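Local coordinates for ABC transporter, substrate binding protein (Mannopine) (PDB 5L9S) that serves as the periplasmic solute-binding protein of an ABC transporter, probably capturing mannopine and handing it to the membrane permease, at residues Trp149-Ala153 with Ala174-Leu178; Asp129-Leu133 with Lys177-Leu181. All coordinates share one frame; numbering follows the deposited sequence.

Contact 1: residues Trp149-Ala153 with Ala174-Leu178; sequences WRVLA and AFRKL
The helices of Trp149-Ala153 and Ala174-Leu178 pass each other with segment axes 9.6 Å apart and an angle of 76° between their directions, and Leu152 and Ala174 bring their CA atoms to 5.1 Å. This is steep helix-helix packing within one lobe of a periplasmic binding protein: helices 149-158 and 171-181 are joined by a short connection without strand. No hydrogen bond links the two segments; the contacts are mainly apolar, and all five touching residues are buried.

Leu152 does most of the work through one methyl group. Its CG lies anti to the carbonyl carbon (chi1 -65°), and the second torsion sets CD1 anti to CA, leaving CD2 as the branch turned to the other helix, where it meets three residues. The CB of Ala174 sits 3.7 Å from Leu152 CD2, and the same alanine methyl also approaches the backbone O of Leu152 at 3.5 Å; the close CA approach is consistent with the small side chain of Ala174. One turn further on, the CD1 of Leu178 touches both partners of the first helix, 3.7 Å from Val151 CG1 and 3.8 Å from Leu152 CD2, with the leucine lying roughly perpendicular to each. Val151 contributes the branch that stands anti to its own backbone N.

Helix 307-325 completes the apolar cluster, since Trp321 touches both Val151 and Phe175. The phenylalanine presents a flat face to the first helix: Leu152 CD2 stands 3.9 Å from the centroid of the Phe175 ring and only 9° off its normal, a CH-pi contact centred on the ring.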
# COMPACT_ATOMS: atom_id res chain seq x y z
N TRP A 149 4.41 10.12 -7.75
CA TRP A 149 3.79 10.90 -6.69
C TRP A 149 4.51 10.81 -5.32
O TRP A 149 4.62 11.84 -4.64
CB TRP A 149 2.28 10.63 -6.56
CG TRP A 149 1.88 9.35 -5.89
CD1 TRP A 149 1.56 8.16 -6.49
CD2 TRP A 149 1.70 9.15 -4.48
NE1 TRP A 149 1.21 7.23 -5.55
CE2 TRP A 149 1.28 7.81 -4.30
CE3 TRP A 149 1.87 9.96 -3.34
CZ2 TRP A 149 0.98 7.29 -3.04
CZ3 TRP A 149 1.58 9.44 -2.09
CH2 TRP A 149 1.10 8.13 -1.95
N ARG A 150 5.01 9.59 -4.94
CA ARG A 150 5.72 9.38 -3.67
C ARG A 150 7.12 10.01 -3.70
O ARG A 150 7.63 10.38 -2.66
CB ARG A 150 5.86 7.90 -3.37
CG ARG A 150 4.63 7.22 -2.80
CD ARG A 150 5.11 5.84 -2.54
NE ARG A 150 4.21 4.76 -2.94
CZ ARG A 150 3.95 4.39 -4.18
NH1 ARG A 150 4.46 5.08 -5.20
NH2 ARG A 150 3.14 3.38 -4.43
N VAL A 151 7.76 10.05 -4.86
CA VAL A 151 9.08 10.67 -5.02
C VAL A 151 8.91 12.20 -4.89
O VAL A 151 9.69 12.85 -4.19
CB VAL A 151 9.76 10.24 -6.35
CG1 VAL A 151 11.01 11.06 -6.64
CG2 VAL A 151 10.12 8.76 -6.32
N LEU A 152 7.86 12.75 -5.53
CA LEU A 152 7.48 14.16 -5.51
C LEU A 152 7.05 14.61 -4.12
O LEU A 152 7.53 15.64 -3.64
CB LEU A 152 6.35 14.42 -6.54
CG LEU A 152 6.73 14.22 -8.04
CD1 LEU A 152 5.54 14.48 -8.93
CD2 LEU A 152 7.86 15.13 -8.46
N ALA A 153 6.19 13.82 -3.45
CA ALA A 153 5.76 14.06 -2.06
C ALA A 153 6.95 13.98 -1.07
O ALA A 153 6.98 14.77 -0.13
CB ALA A 153 4.65 13.09 -1.67
N ALA A 174 8.21 20.43 -6.19
CA ALA A 174 8.71 19.06 -6.03
C ALA A 174 9.85 18.72 -7.01
O ALA A 174 10.85 18.13 -6.58
CB ALA A 174 7.57 18.08 -6.17
N PHE A 175 9.73 19.16 -8.29
CA PHE A 175 10.75 18.95 -9.31
C PHE A 175 11.98 19.81 -9.09
O PHE A 175 13.09 19.36 -9.38
CB PHE A 175 10.20 19.14 -10.72
CG PHE A 175 9.54 17.91 -11.29
CD1 PHE A 175 10.29 16.79 -11.62
CD2 PHE A 175 8.17 17.87 -11.50
CE1 PHE A 175 9.69 15.66 -12.17
CE2 PHE A 175 7.57 16.74 -12.05
CZ PHE A 175 8.33 15.65 -12.40
N ARG A 176 11.78 21.05 -8.57
CA ARG A 176 12.83 22.02 -8.22
C ARG A 176 13.71 21.38 -7.13
O ARG A 176 14.94 21.40 -7.24
CB ARG A 176 12.18 23.31 -7.70
CG ARG A 176 12.59 24.61 -8.37
CD ARG A 176 11.82 25.77 -7.72
NE ARG A 176 10.49 25.86 -8.30
CZ ARG A 176 9.35 26.18 -7.68
NH1 ARG A 176 9.34 26.44 -6.38
NH2 ARG A 176 8.22 26.22 -8.36
N LYS A 177 13.07 20.78 -6.09
CA LYS A 177 13.76 20.11 -4.99
C LYS A 177 14.52 18.87 -5.48
O LYS A 177 15.68 18.69 -5.09
CB LYS A 177 12.79 19.77 -3.84
CG LYS A 177 13.46 19.32 -2.51
CD LYS A 177 14.14 20.46 -1.75
CE LYS A 177 14.75 20.03 -0.44
NZ LYS A 177 15.67 21.07 0.10
N LEU A 178 13.88 18.04 -6.37
CA LEU A 178 14.49 16.84 -6.94
C LEU A 178 15.76 17.11 -7.70
O LEU A 178 16.66 16.29 -7.63
CB LEU A 178 13.54 16.04 -7.81
CG LEU A 178 12.79 14.98 -7.07
CD1 LEU A 178 11.58 14.53 -7.85
CD2 LEU A 178 13.70 13.80 -6.72

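Contact 2: residues Asp129-Leu133 with Lys177-Leu181; sequences DMWDL and KLDEL
Trp131 lays its indole between two side chains of the helical segment Lys177-Leu181, with Leu181 over one face and Lys177 over the opposite one. Leu181 CD2 is 3.5 Å from the centroid of the six-membered ring of Trp131 and 10° from the ring normal, the geometry of a direct CH-pi contact. The leucine reaches this place with CG anti to the backbone N (chi1 -162°), and its CB covers the pyrrole end of the same face, near NE1.

On the other face the aliphatic part of Lys177 does the packing. A bend at chi2 (73°) folds the chain obliquely across the five-membered ring, so that CE comes to 3.9 Å from the centroid of that ring of Trp131, while CG lies nearer the rim. On the same side, past the ring edge, Lys177 NZ makes a weak salt bridge with Glu180 OE2 at 3.5 Å, and a long, weak ion pair with Asp159.

The indole edge is also fixed by a polar bond. Trp131 NE1 donates to Lys177 O over 2.8 Å, with the acceptor almost in the ring plane; the N-H points nearly straight at it, although the donor stands well above the carbonyl plane. This bond would restrict rotation of the ring while the two faces are packed.

Leu181 CD1 fills the side toward the backbone, 3.5 Å from Met130 O and 4.2 Å from Leu133 CD1. Met130 O is itself hydrogen-bonded by Arg140, which also touches Leu181. Altogether this is an indole packed on both faces by CH-pi contacts and held at its edge by an N-H to carbonyl hydrogen bond, joining the segment 129-133 to the C-terminal part of helix 171-181 in a lobe of the periplasmic binding protein fold.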
# COMPACT_ATOMS: atom_id res chain seq x y z
N ASP A 129 16.58 14.89 5.61
CA ASP A 129 17.90 14.31 5.80
C ASP A 129 18.38 13.60 4.53
O ASP A 129 19.58 13.61 4.25
CB ASP A 129 17.90 13.35 6.98
CG ASP A 129 17.66 13.95 8.36
OD1 ASP A 129 17.92 15.19 8.55
OD2 ASP A 129 17.30 13.18 9.28
N MET A 130 17.45 13.01 3.74
CA MET A 130 17.79 12.38 2.45
C MET A 130 18.41 13.44 1.51
O MET A 130 19.32 13.13 0.75
CB MET A 130 16.55 11.71 1.82
CG MET A 130 16.82 11.04 0.48
SD MET A 130 15.82 9.57 0.23
CE MET A 130 16.47 8.99 -1.20
N TRP A 131 17.96 14.70 1.63
CA TRP A 131 18.48 15.81 0.84
C TRP A 131 19.72 16.47 1.47
O TRP A 131 20.30 17.38 0.87
CB TRP A 131 17.39 16.85 0.62
CG TRP A 131 16.70 16.73 -0.70
CD1 TRP A 131 16.89 17.51 -1.80
CD2 TRP A 131 15.70 15.76 -1.05
NE1 TRP A 131 16.06 17.10 -2.82
CE2 TRP A 131 15.32 16.03 -2.39
CE3 TRP A 131 15.10 14.68 -0.38
CZ2 TRP A 131 14.36 15.26 -3.06
CZ3 TRP A 131 14.15 13.93 -1.04
CH2 TRP A 131 13.79 14.21 -2.37
N ASP A 132 20.11 16.04 2.68
CA ASP A 132 21.24 16.61 3.43
C ASP A 132 22.51 15.76 3.22
O ASP A 132 22.85 14.92 4.05
CB ASP A 132 20.84 16.70 4.92
CG ASP A 132 21.63 17.63 5.80
OD1 ASP A 132 22.79 17.91 5.47
OD2 ASP A 132 21.08 18.05 6.85
N LEU A 133 23.20 16.00 2.10
CA LEU A 133 24.43 15.30 1.70
C LEU A 133 25.63 15.66 2.55
O LEU A 133 26.59 14.87 2.65
CB LEU A 133 24.74 15.55 0.22
CG LEU A 133 23.68 15.09 -0.75
CD1 LEU A 133 23.72 15.90 -2.01
CD2 LEU A 133 23.77 13.59 -1.00
N LYS A 177 13.07 20.78 -6.09
CA LYS A 177 13.76 20.11 -4.99
C LYS A 177 14.52 18.87 -5.48
O LYS A 177 15.68 18.69 -5.09
CB LYS A 177 12.79 19.77 -3.84
CG LYS A 177 13.46 19.32 -2.51
CD LYS A 177 14.14 20.46 -1.75
CE LYS A 177 14.75 20.03 -0.44
NZ LYS A 177 15.67 21.07 0.10
N LEU A 178 13.88 18.04 -6.37
CA LEU A 178 14.49 16.84 -6.94
C LEU A 178 15.76 17.11 -7.70
O LEU A 178 16.66 16.29 -7.63
CB LEU A 178 13.54 16.04 -7.81
CG LEU A 178 12.79 14.98 -7.07
CD1 LEU A 178 11.58 14.53 -7.85
CD2 LEU A 178 13.70 13.80 -6.72
N ASP A 179 15.84 18.27 -8.41
CA ASP A 179 17.01 18.70 -9.19
C ASP A 179 18.25 18.89 -8.31
O ASP A 179 19.35 18.55 -8.74
CB ASP A 179 16.70 19.98 -10.03
CG ASP A 179 15.83 19.79 -11.28
OD1 ASP A 179 16.11 18.85 -12.07
OD2 ASP A 179 14.94 20.65 -11.52
N GLU A 180 18.06 19.37 -7.06
CA GLU A 180 19.13 19.57 -6.07
C GLU A 180 19.80 18.24 -5.70
O GLU A 180 21.01 18.21 -5.44
CB GLU A 180 18.59 20.18 -4.77
CG GLU A 180 18.00 21.56 -4.89
CD GLU A 180 17.52 22.15 -3.58
OE1 GLU A 180 16.76 23.14 -3.62
OE2 GLU A 180 17.91 21.63 -2.50
N LEU A 181 19.01 17.15 -5.68
CA LEU A 181 19.47 15.82 -5.29
C LEU A 181 19.88 14.90 -6.44
O LEU A 181 20.72 14.02 -6.22
CB LEU A 181 18.38 15.15 -4.43
CG LEU A 181 18.80 13.95 -3.57
CD1 LEU A 181 19.85 14.35 -2.52
CD2 LEU A 181 17.59 13.33 -2.90

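How the contacts relate
Helix 171-181 takes part in both contacts, and their centres lie 10 Å apart on the same side of the chain's centre. Along the sequence, 129-133 comes before 149-153; 129-133 pairs with 177-181, and 149-153 with 174-178, the two later stretches sharing Lys177 and Leu178. Contact 1 uses the earlier turns of the helix and is wholly buried against helix 149-158; contact 2, farther out at about 25 Å from the chain's centre compared with 19 Å, uses the C-terminal part and is partly buried. Helix 171-181 thereby joins helix 149-158 to the segment 129-133, beside strand 140-143, tying successive elements of one lobe together.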